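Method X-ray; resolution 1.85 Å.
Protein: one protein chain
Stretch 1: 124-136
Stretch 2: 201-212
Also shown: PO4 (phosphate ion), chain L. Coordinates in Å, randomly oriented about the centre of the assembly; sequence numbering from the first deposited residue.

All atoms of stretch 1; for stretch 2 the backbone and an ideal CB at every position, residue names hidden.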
ATOM      1  N   LYS A 124       9.928 -17.461  -1.723  1.00 24.91           N
ATOM      2  CA  LYS A 124      10.891 -16.983  -2.715  1.00 30.48           C
ATOM      3  C   LYS A 124      10.253 -15.870  -3.540  1.00 28.94           C
ATOM      4  O   LYS A 124       9.031 -15.832  -3.713  1.00 29.95           O
ATOM      5  CB  LYS A 124      11.350 -18.129  -3.629  1.00 33.56           C
ATOM      6  CG  LYS A 124      10.216 -18.713  -4.452  1.00 41.87           C
ATOM      7  CD  LYS A 124      10.561 -20.071  -5.071  1.00 56.27           C
ATOM      8  CE  LYS A 124       9.348 -20.642  -5.826  1.00 61.95           C
ATOM      9  NZ  LYS A 124       9.619 -21.918  -6.551  1.00 64.33           N
ATOM     10  N   PHE A 125      11.075 -14.930  -3.993  1.00 25.05           N
ATOM     11  CA  PHE A 125      10.598 -13.827  -4.809  1.00 26.57           C
ATOM     12  C   PHE A 125      11.261 -13.872  -6.167  1.00 25.07           C
ATOM     13  O   PHE A 125      12.448 -14.187  -6.277  1.00 25.84           O
ATOM     14  CB  PHE A 125      10.888 -12.477  -4.187  1.00 24.21           C
ATOM     15  CG  PHE A 125      10.247 -12.298  -2.870  1.00 23.37           C
ATOM     16  CD1 PHE A 125       8.864 -12.136  -2.773  1.00 22.65           C
ATOM     17  CD2 PHE A 125      11.020 -12.295  -1.718  1.00 24.10           C
ATOM     18  CE1 PHE A 125       8.273 -11.964  -1.547  1.00 18.63           C
ATOM     19  CE2 PHE A 125      10.433 -12.133  -0.491  1.00 24.71           C
ATOM     20  CZ  PHE A 125       9.066 -11.952  -0.405  1.00 23.52           C
ATOM     21  N   ASN A 126      10.490 -13.532  -7.184  1.00 22.21           N
ATOM     22  CA  ASN A 126      10.986 -13.468  -8.546  1.00 26.99           C
ATOM     23  C   ASN A 126      10.368 -12.260  -9.236  1.00 30.32           C
ATOM     24  O   ASN A 126      11.050 -11.264  -9.459  1.00 28.27           O
ATOM     25  CB  ASN A 126      10.692 -14.783  -9.275  1.00 26.58           C
ATOM     26  CG  ASN A 126      11.060 -14.733 -10.738  1.00 46.68           C
ATOM     27  OD1 ASN A 126      11.992 -14.037 -11.138  1.00 49.31           O
ATOM     28  ND2 ASN A 126      10.312 -15.470 -11.556  1.00 57.38           N
ATOM     29  N   ILE A 127       9.084 -12.312  -9.577  1.00 24.04           N
ATOM     30  CA  ILE A 127       8.416 -11.174 -10.207  1.00 25.71           C
ATOM     31  C   ILE A 127       7.425 -10.552  -9.226  1.00 22.42           C
ATOM     32  O   ILE A 127       6.622 -11.254  -8.602  1.00 24.67           O
ATOM     33  CB  ILE A 127       7.705 -11.578 -11.506  1.00 33.99           C
ATOM     34  CG1 ILE A 127       8.727 -12.179 -12.456  1.00 36.65           C
ATOM     35  CG2 ILE A 127       7.054 -10.342 -12.122  1.00 26.33           C
ATOM     36  CD1 ILE A 127       8.139 -12.675 -13.761  1.00 41.89           C
ATOM     37  N   LEU A 128       7.476  -9.236  -9.102  1.00 21.56           N
ATOM     38  CA  LEU A 128       6.569  -8.495  -8.242  1.00 22.39           C
ATOM     39  C   LEU A 128       5.789  -7.505  -9.096  1.00 21.29           C
ATOM     40  O   LEU A 128       6.315  -6.952 -10.067  1.00 21.22           O
ATOM     41  CB  LEU A 128       7.349  -7.738  -7.151  1.00 19.21           C
ATOM     42  CG  LEU A 128       8.179  -8.623  -6.208  1.00 19.64           C
ATOM     43  CD1 LEU A 128       9.056  -7.755  -5.296  1.00 15.03           C
ATOM     44  CD2 LEU A 128       7.275  -9.544  -5.398  1.00 19.58           C
ATOM     45  N   LYS A 129       4.545  -7.235  -8.709  1.00 16.89           N
ATOM     46  CA  LYS A 129       3.817  -6.169  -9.378  1.00 17.01           C
ATOM     47  C   LYS A 129       3.109  -5.336  -8.326  1.00 17.14           C
ATOM     48  O   LYS A 129       2.722  -5.840  -7.279  1.00 18.70           O
ATOM     49  CB  LYS A 129       2.819  -6.709 -10.399  1.00 21.60           C
ATOM     50  CG  LYS A 129       1.602  -7.256  -9.773  1.00 23.34           C
ATOM     51  CD  LYS A 129       0.545  -7.643 -10.849  1.00 29.47           C
ATOM     52  CE  LYS A 129      -0.744  -8.118 -10.176  1.00 36.33           C
ATOM     53  NZ  LYS A 129      -1.803  -8.591 -11.138  1.00 38.45           N
ATOM     54  N   THR A 130       2.960  -4.050  -8.608  1.00 15.76           N
ATOM     55  CA  THR A 130       2.305  -3.155  -7.652  1.00 15.57           C
ATOM     56  C   THR A 130       0.802  -3.443  -7.619  1.00 18.83           C
ATOM     57  O   THR A 130       0.165  -3.638  -8.673  1.00 17.83           O
ATOM     58  CB  THR A 130       2.565  -1.691  -8.039  1.00 14.96           C
ATOM     59  OG1 THR A 130       2.149  -1.458  -9.404  1.00 18.50           O
ATOM     60  CG2 THR A 130       4.089  -1.323  -7.881  1.00 14.72           C
ATOM     61  N   ILE A 131       0.250  -3.514  -6.408  1.00 12.36           N
ATOM     62  CA  ILE A 131      -1.191  -3.415  -6.188  1.00 13.75           C
ATOM     63  C   ILE A 131      -1.578  -2.095  -5.531  1.00 15.95           C
ATOM     64  O   ILE A 131      -2.778  -1.782  -5.448  1.00 15.56           O
ATOM     65  CB  ILE A 131      -1.734  -4.629  -5.397  1.00 11.82           C
ATOM     66  CG1 ILE A 131      -0.970  -4.822  -4.045  1.00 14.87           C
ATOM     67  CG2 ILE A 131      -1.558  -5.889  -6.249  1.00 18.06           C
ATOM     68  CD1 ILE A 131      -1.601  -6.003  -3.162  1.00 16.89           C
ATOM     69  N   SER A 132      -0.601  -1.273  -5.123  1.00 15.45           N
ATOM     70  CA  SER A 132      -0.800   0.161  -5.070  1.00 12.38           C
ATOM     71  C   SER A 132       0.487   0.776  -5.632  1.00 14.15           C
ATOM     72  O   SER A 132       1.587   0.200  -5.462  1.00 14.83           O
ATOM     73  CB  SER A 132      -1.115   0.691  -3.666  1.00 12.88           C
ATOM     74  OG  SER A 132      -0.190   0.233  -2.690  1.00 13.27           O
ATOM     75  N   PRO A 133       0.387   1.865  -6.381  1.00 17.81           N
ATOM     76  CA  PRO A 133       1.570   2.340  -7.123  1.00 17.93           C
ATOM     77  C   PRO A 133       2.627   2.922  -6.181  1.00 18.23           C
ATOM     78  O   PRO A 133       2.339   3.347  -5.060  1.00 12.99           O
ATOM     79  CB  PRO A 133       1.005   3.410  -8.069  1.00 21.63           C
ATOM     80  CG  PRO A 133      -0.236   3.939  -7.385  1.00 19.18           C
ATOM     81  CD  PRO A 133      -0.825   2.668  -6.675  1.00 17.33           C
ATOM     82  N   ILE A 134       3.875   2.969  -6.692  1.00 17.96           N
ATOM     83  CA  ILE A 134       5.052   3.382  -5.919  1.00 15.03           C
ATOM     84  C   ILE A 134       5.250   4.874  -6.075  1.00 13.97           C
ATOM     85  O   ILE A 134       5.230   5.405  -7.194  1.00 20.53           O
ATOM     86  CB  ILE A 134       6.299   2.593  -6.355  1.00 19.46           C
ATOM     87  CG1 ILE A 134       6.168   1.149  -5.855  1.00 18.88           C
ATOM     88  CG2 ILE A 134       7.644   3.260  -5.853  1.00 17.02           C
ATOM     89  CD1 ILE A 134       7.105   0.168  -6.556  1.00 21.79           C
ATOM     90  N   TYR A 135       5.424   5.540  -4.945  1.00 14.63           N
ATOM     91  CA  TYR A 135       5.687   6.963  -4.880  1.00 15.65           C
ATOM     92  C   TYR A 135       7.130   7.156  -4.455  1.00 17.17           C
ATOM     93  O   TYR A 135       7.584   6.538  -3.488  1.00 16.66           O
ATOM     94  CB  TYR A 135       4.731   7.617  -3.884  1.00 16.42           C
ATOM     95  CG  TYR A 135       4.951   9.091  -3.659  1.00 18.64           C
ATOM     96  CD1 TYR A 135       4.798  10.003  -4.688  1.00 23.25           C
ATOM     97  CD2 TYR A 135       5.254   9.580  -2.397  1.00 25.63           C
ATOM     98  CE1 TYR A 135       4.977  11.404  -4.465  1.00 22.91           C
ATOM     99  CE2 TYR A 135       5.434  10.952  -2.175  1.00 30.24           C
ATOM    100  CZ  TYR A 135       5.279  11.849  -3.213  1.00 24.36           C
ATOM    101  OH  TYR A 135       5.439  13.197  -3.003  1.00 25.33           O
ATOM    102  N   LEU A 136       7.853   8.023  -5.171  1.00 16.85           N
ATOM    103  CA  LEU A 136       9.254   8.236  -4.836  1.00 16.28           C
ATOM    104  C   LEU A 136       9.596   9.658  -5.261  1.00 15.52           C
ATOM    105  O   LEU A 136       9.374   9.997  -6.415  1.00 19.23           O
ATOM    106  CB  LEU A 136      10.126   7.219  -5.559  1.00 18.20           C
ATOM    107  CG  LEU A 136      11.551   7.095  -5.046  1.00 21.63           C
ATOM    108  CD1 LEU A 136      11.616   6.511  -3.619  1.00 23.65           C
ATOM    109  CD2 LEU A 136      12.356   6.271  -6.061  1.00 21.22           C
ATOM    110  N   UNK A 201      -1.347  16.646  -6.403  1.00 24.71           N
ATOM    111  CA  UNK A 201      -1.358  15.416  -7.171  1.00 30.24           C
ATOM    112  C   UNK A 201       0.081  15.032  -7.495  1.00 35.43           C
ATOM    113  O   UNK A 201       0.912  15.890  -7.812  1.00 32.46           O
ATOM    114  CB  UNK A 201      -2.190  15.569  -8.446  1.00 30.24           C
ATOM    115  N   UNK A 202       0.382  13.755  -7.407  1.00 24.38           N
ATOM    116  CA  UNK A 202       1.718  13.285  -7.708  1.00 22.57           C
ATOM    117  C   UNK A 202       1.654  12.265  -8.830  1.00 25.50           C
ATOM    118  O   UNK A 202       0.587  11.768  -9.184  1.00 30.94           O
ATOM    119  CB  UNK A 202       2.381  12.687  -6.465  1.00 22.57           C
ATOM    120  N   UNK A 203       2.813  11.964  -9.402  1.00 22.36           N
ATOM    121  CA  UNK A 203       2.949  10.890 -10.379  1.00 21.83           C
ATOM    122  C   UNK A 203       3.606   9.705  -9.678  1.00 23.00           C
ATOM    123  O   UNK A 203       4.677   9.861  -9.082  1.00 22.39           O
ATOM    124  CB  UNK A 203       3.761  11.338 -11.596  1.00 21.83           C
ATOM    125  N   UNK A 204       2.949   8.539  -9.726  1.00 18.11           N
ATOM    126  CA  UNK A 204       3.387   7.311  -9.081  1.00 16.78           C
ATOM    127  C   UNK A 204       3.566   6.252 -10.164  1.00 21.68           C
ATOM    128  O   UNK A 204       3.132   6.432 -11.305  1.00 20.88           O
ATOM    129  CB  UNK A 204       2.391   6.854  -8.014  1.00 16.78           C
ATOM    130  N   UNK A 205       4.212   5.145  -9.828  1.00 18.51           N
ATOM    131  CA  UNK A 205       4.505   4.122 -10.827  1.00 19.87           C
ATOM    132  C   UNK A 205       3.686   2.867 -10.563  1.00 20.39           C
ATOM    133  O   UNK A 205       3.841   2.250  -9.514  1.00 17.27           O
ATOM    134  CB  UNK A 205       5.998   3.789 -10.835  1.00 19.87           C
ATOM    135  N   UNK A 206       2.826   2.493 -11.511  1.00 18.52           N
ATOM    136  CA  UNK A 206       2.308   1.126 -11.566  1.00 19.40           C
ATOM    137  C   UNK A 206       3.351   0.284 -12.287  1.00 23.31           C
ATOM    138  O   UNK A 206       3.747   0.621 -13.409  1.00 24.02           O
ATOM    139  CB  UNK A 206       0.950   1.058 -12.268  1.00 19.40           C
ATOM    140  N   UNK A 207       3.854  -0.771 -11.657  1.00 16.14           N
ATOM    141  CA  UNK A 207       4.969  -1.426 -12.336  1.00 21.26           C
ATOM    142  C   UNK A 207       5.076  -2.898 -11.987  1.00 22.40           C
ATOM    143  O   UNK A 207       4.547  -3.385 -10.976  1.00 21.25           O
ATOM    144  CB  UNK A 207       6.282  -0.721 -11.989  1.00 21.26           C
ATOM    145  N   UNK A 208       5.749  -3.603 -12.895  1.00 17.02           N
ATOM    146  CA  UNK A 208       6.088  -5.011 -12.776  1.00 19.77           C
ATOM    147  C   UNK A 208       7.603  -5.104 -12.870  1.00 21.60           C
ATOM    148  O   UNK A 208       8.206  -4.522 -13.793  1.00 21.22           O
ATOM    149  CB  UNK A 208       5.400  -5.858 -13.849  1.00 19.77           C
ATOM    150  N   UNK A 209       8.210  -5.851 -11.937  1.00 20.95           N
ATOM    151  CA  UNK A 209       9.671  -5.890 -11.886  1.00 18.54           C
ATOM    152  C   UNK A 209      10.155  -7.211 -11.317  1.00 25.00           C
ATOM    153  O   UNK A 209       9.486  -7.835 -10.499  1.00 21.00           O
ATOM    154  CB  UNK A 209      10.213  -4.728 -11.051  1.00 18.54           C
ATOM    155  N   UNK A 210      11.318  -7.646 -11.791  1.00 17.58           N
ATOM    156  CA  UNK A 210      12.009  -8.809 -11.260  1.00 22.17           C
ATOM    157  C   UNK A 210      12.947  -8.351 -10.156  1.00 18.67           C
ATOM    158  O   UNK A 210      13.527  -7.275 -10.261  1.00 19.49           O
ATOM    159  CB  UNK A 210      12.773  -9.552 -12.358  1.00 22.17           C
ATOM    160  N   UNK A 211      13.118  -9.174  -9.125  1.00 18.05           N
ATOM    161  CA  UNK A 211      14.027  -8.842  -8.028  1.00 21.18           C
ATOM    162  C   UNK A 211      14.979  -9.989  -7.765  1.00 19.76           C
ATOM    163  O   UNK A 211      14.659 -11.163  -7.983  1.00 20.78           O
ATOM    164  CB  UNK A 211      13.246  -8.503  -6.757  1.00 21.18           C
ATOM    165  N   UNK A 212      16.151  -9.643  -7.243  1.00 18.17           N
ATOM    166  CA  UNK A 212      17.078 -10.651  -6.770  1.00 20.33           C
ATOM    167  C   UNK A 212      17.949  -9.995  -5.691  1.00 20.88           C
ATOM    168  O   UNK A 212      17.963  -8.768  -5.534  1.00 21.65           O
ATOM    169  CB  UNK A 212      17.921 -11.217  -7.914  1.00 20.33           C
TER
HETATM  170  P   PO4 L 308      15.204 -14.232  -3.917  1.00116.74           P
HETATM  171  O1  PO4 L 308      15.964 -13.626  -2.757  1.00116.37           O
HETATM  172  O2  PO4 L 308      14.783 -13.130  -4.866  1.00115.00           O
HETATM  173  O3  PO4 L 308      16.107 -15.205  -4.653  1.00120.89           O
HETATM  174  O4  PO4 L 308      13.979 -14.971  -3.397  1.00110.41           O

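Stretch 2 is an extended strand running antiparallel to strand 127-130, and it pairs again, in a shifted register, with Ile-134.

Position 201 has nothing of stretch 1 within reach of its CB, so almost any residue would suit; it is Tyr-201. At position 202 the CB points toward stretch 1 and lies 3.5 Å from Tyr-135 CE1, which favours a small or slender side chain beside the ring. Cys-202 fits, SG 4.4 Å from the Tyr-135 ring centroid. Position 203 points away and tolerates a long polar chain, here Arg-203; its backbone O accepts from a water that also accepts from Leu-136 N.

Position 204 is tight: its CB is 3.3 Å from Ile-134 O and 3.7 Å from Pro-133 CB, so a compact residue is expected. Cys-204 (chi1 m) sets SG 3.7 Å from Tyr-135 CB. Position 205 points sideways, and its backbone forms both hydrogen bonds of the bridge: N to Ile-134 O (2.8 Å) and O from Ile-134 N (2.9 Å). A small polar residue could use the remaining room near Ile-134 O, as Ser-205 does: one water bonds both its OG (2.7 Å) and Ile-134 O (2.8 Å).

Position 206 has its CB 4.0 Å from Thr-130 OG1 but is offered no charge, so polar or aliphatic chains would serve; Glu-206 packs its CG 3.8 Å from that OG1. At position 207 the backbone N donates to Thr-130 OG1 (2.9 Å) and the O accepts from Thr-130 N (2.9 Å). With Thr-130 CG2 and Ile-134 CD1 nearby, an apolar chain is apt: Met-207 brings SD to 4.0 Å from Ile-134 CD1.

Position 208 shares a sheet face with Ile-127 and Lys-129, and its extended backbone suits a beta-branched residue. Val-208 places CG1 3.6 Å from Ile-127 CG2 and CG2 3.8 Å from Lys-129 CB. Position 209 is on the face of Leu-128, with which its backbone exchanges two hydrogen bonds; a large apolar group could cover that leucine. Phe-209 turns a ring face to Leu-128 CB, 4.1 Å from the centroid.

Position 210, paired with Ile-127, admits aliphatic or long polar chains. Lys-210 lays CG 3.9 Å from Ile-127 CG1 before its end leads away. Position 211 donates its N to Asn-126 O (3.0 Å), and Leu-128 CD1 and Phe-125 CB invite a branched apolar residue; Val-211 CG2 meets them at 3.9 and 3.8 Å. Position 212, free of stretch 1, admits any residue: Trp-212.

Stretch 2 201-212: YCRCSEMVFKVW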
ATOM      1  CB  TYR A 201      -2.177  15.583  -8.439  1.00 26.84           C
ATOM      2  CG  TYR A 201      -3.641  15.829  -8.134  1.00 26.81           C
ATOM      3  CD1 TYR A 201      -4.597  14.824  -8.299  1.00 31.16           C
ATOM      4  CD2 TYR A 201      -4.056  17.065  -7.615  1.00 26.54           C
ATOM      5  CE1 TYR A 201      -5.948  15.069  -7.997  1.00 33.11           C
ATOM      6  CE2 TYR A 201      -5.377  17.313  -7.310  1.00 34.47           C
ATOM      7  CZ  TYR A 201      -6.323  16.318  -7.499  1.00 35.15           C
ATOM      8  OH  TYR A 201      -7.641  16.587  -7.185  1.00 44.05           O
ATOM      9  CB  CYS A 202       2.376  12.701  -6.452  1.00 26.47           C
ATOM     10  SG  CYS A 202       1.502  11.244  -5.791  1.00 32.04           S
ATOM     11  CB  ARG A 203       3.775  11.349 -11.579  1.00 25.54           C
ATOM     12  CG  ARG A 203       3.122  12.489 -12.316  1.00 38.52           C
ATOM     13  CD  ARG A 203       4.014  13.085 -13.412  1.00 51.15           C
ATOM     14  NE  ARG A 203       4.174  12.179 -14.549  1.00 63.14           N
ATOM     15  CZ  ARG A 203       3.216  11.932 -15.445  1.00 67.22           C
ATOM     16  NH1 ARG A 203       3.440  11.103 -16.458  1.00 61.17           N
ATOM     17  NH2 ARG A 203       2.021  12.502 -15.319  1.00 72.70           N
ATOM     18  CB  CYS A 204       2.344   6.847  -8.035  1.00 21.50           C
ATOM     19  SG  CYS A 204       2.257   7.984  -6.657  1.00 25.96           S
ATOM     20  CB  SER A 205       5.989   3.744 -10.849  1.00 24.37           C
ATOM     21  OG  SER A 205       6.813   4.878 -11.102  1.00 27.86           O
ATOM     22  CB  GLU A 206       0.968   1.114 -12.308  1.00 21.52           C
ATOM     23  CG  GLU A 206       0.372  -0.241 -12.556  1.00 34.49           C
ATOM     24  CD  GLU A 206      -0.991  -0.119 -13.244  1.00 53.06           C
ATOM     25  OE1 GLU A 206      -1.072  -0.380 -14.466  1.00 52.01           O
ATOM     26  OE2 GLU A 206      -1.959   0.306 -12.570  1.00 58.91           O
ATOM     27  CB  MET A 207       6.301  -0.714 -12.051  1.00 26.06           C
ATOM     28  CG  MET A 207       6.643  -0.604 -10.613  1.00 26.75           C
ATOM     29  SD  MET A 207       8.046   0.553 -10.379  1.00 31.41           S
ATOM     30  CE  MET A 207       9.360  -0.420 -10.977  1.00 22.92           C
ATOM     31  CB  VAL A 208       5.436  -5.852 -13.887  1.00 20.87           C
ATOM     32  CG1 VAL A 208       5.765  -7.314 -13.669  1.00 21.70           C
ATOM     33  CG2 VAL A 208       3.930  -5.629 -13.912  1.00 27.98           C
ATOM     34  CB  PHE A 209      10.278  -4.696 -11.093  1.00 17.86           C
ATOM     35  CG  PHE A 209       9.801  -4.542  -9.645  1.00 18.51           C
ATOM     36  CD1 PHE A 209      10.667  -4.809  -8.588  1.00 20.35           C
ATOM     37  CD2 PHE A 209       8.536  -4.032  -9.354  1.00 21.13           C
ATOM     38  CE1 PHE A 209      10.256  -4.619  -7.247  1.00 22.51           C
ATOM     39  CE2 PHE A 209       8.112  -3.859  -8.029  1.00 24.83           C
ATOM     40  CZ  PHE A 209       8.982  -4.144  -6.969  1.00 19.43           C
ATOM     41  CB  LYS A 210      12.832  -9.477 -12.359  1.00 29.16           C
ATOM     42  CG  LYS A 210      12.028 -10.296 -13.329  1.00 47.61           C
ATOM     43  CD  LYS A 210      12.938 -11.111 -14.228  1.00 55.73           C
ATOM     44  CE  LYS A 210      13.496 -10.253 -15.358  1.00 62.98           C
ATOM     45  NZ  LYS A 210      14.765  -9.531 -15.026  1.00 59.77           N
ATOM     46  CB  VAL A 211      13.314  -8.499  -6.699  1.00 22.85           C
ATOM     47  CG1 VAL A 211      12.624  -7.185  -6.782  1.00 27.95           C
ATOM     48  CG2 VAL A 211      12.322  -9.655  -6.289  1.00 18.29           C
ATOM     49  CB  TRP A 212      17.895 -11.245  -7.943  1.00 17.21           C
ATOM     50  CG  TRP A 212      18.763 -10.260  -8.710  1.00 19.81           C
ATOM     51  CD1 TRP A 212      20.094 -10.009  -8.492  1.00 20.08           C
ATOM     52  CD2 TRP A 212      18.384  -9.440  -9.812  1.00 22.27           C
ATOM     53  NE1 TRP A 212      20.555  -9.093  -9.378  1.00 21.83           N
ATOM     54  CE2 TRP A 212      19.529  -8.720 -10.204  1.00 25.47           C
ATOM     55  CE3 TRP A 212      17.179  -9.234 -10.509  1.00 21.10           C
ATOM     56  CZ2 TRP A 212      19.521  -7.828 -11.255  1.00 25.61           C
ATOM     57  CZ3 TRP A 212      17.168  -8.342 -11.550  1.00 24.21           C
ATOM     58  CH2 TRP A 212      18.335  -7.639 -11.913  1.00 24.32           C
TER
HETATM   59  O   HOH W   1       7.560   5.917  -8.735  1.00 21.75           O
HETATM   60  O   HOH W   2       6.820   8.762  -7.829  1.00 20.90           O
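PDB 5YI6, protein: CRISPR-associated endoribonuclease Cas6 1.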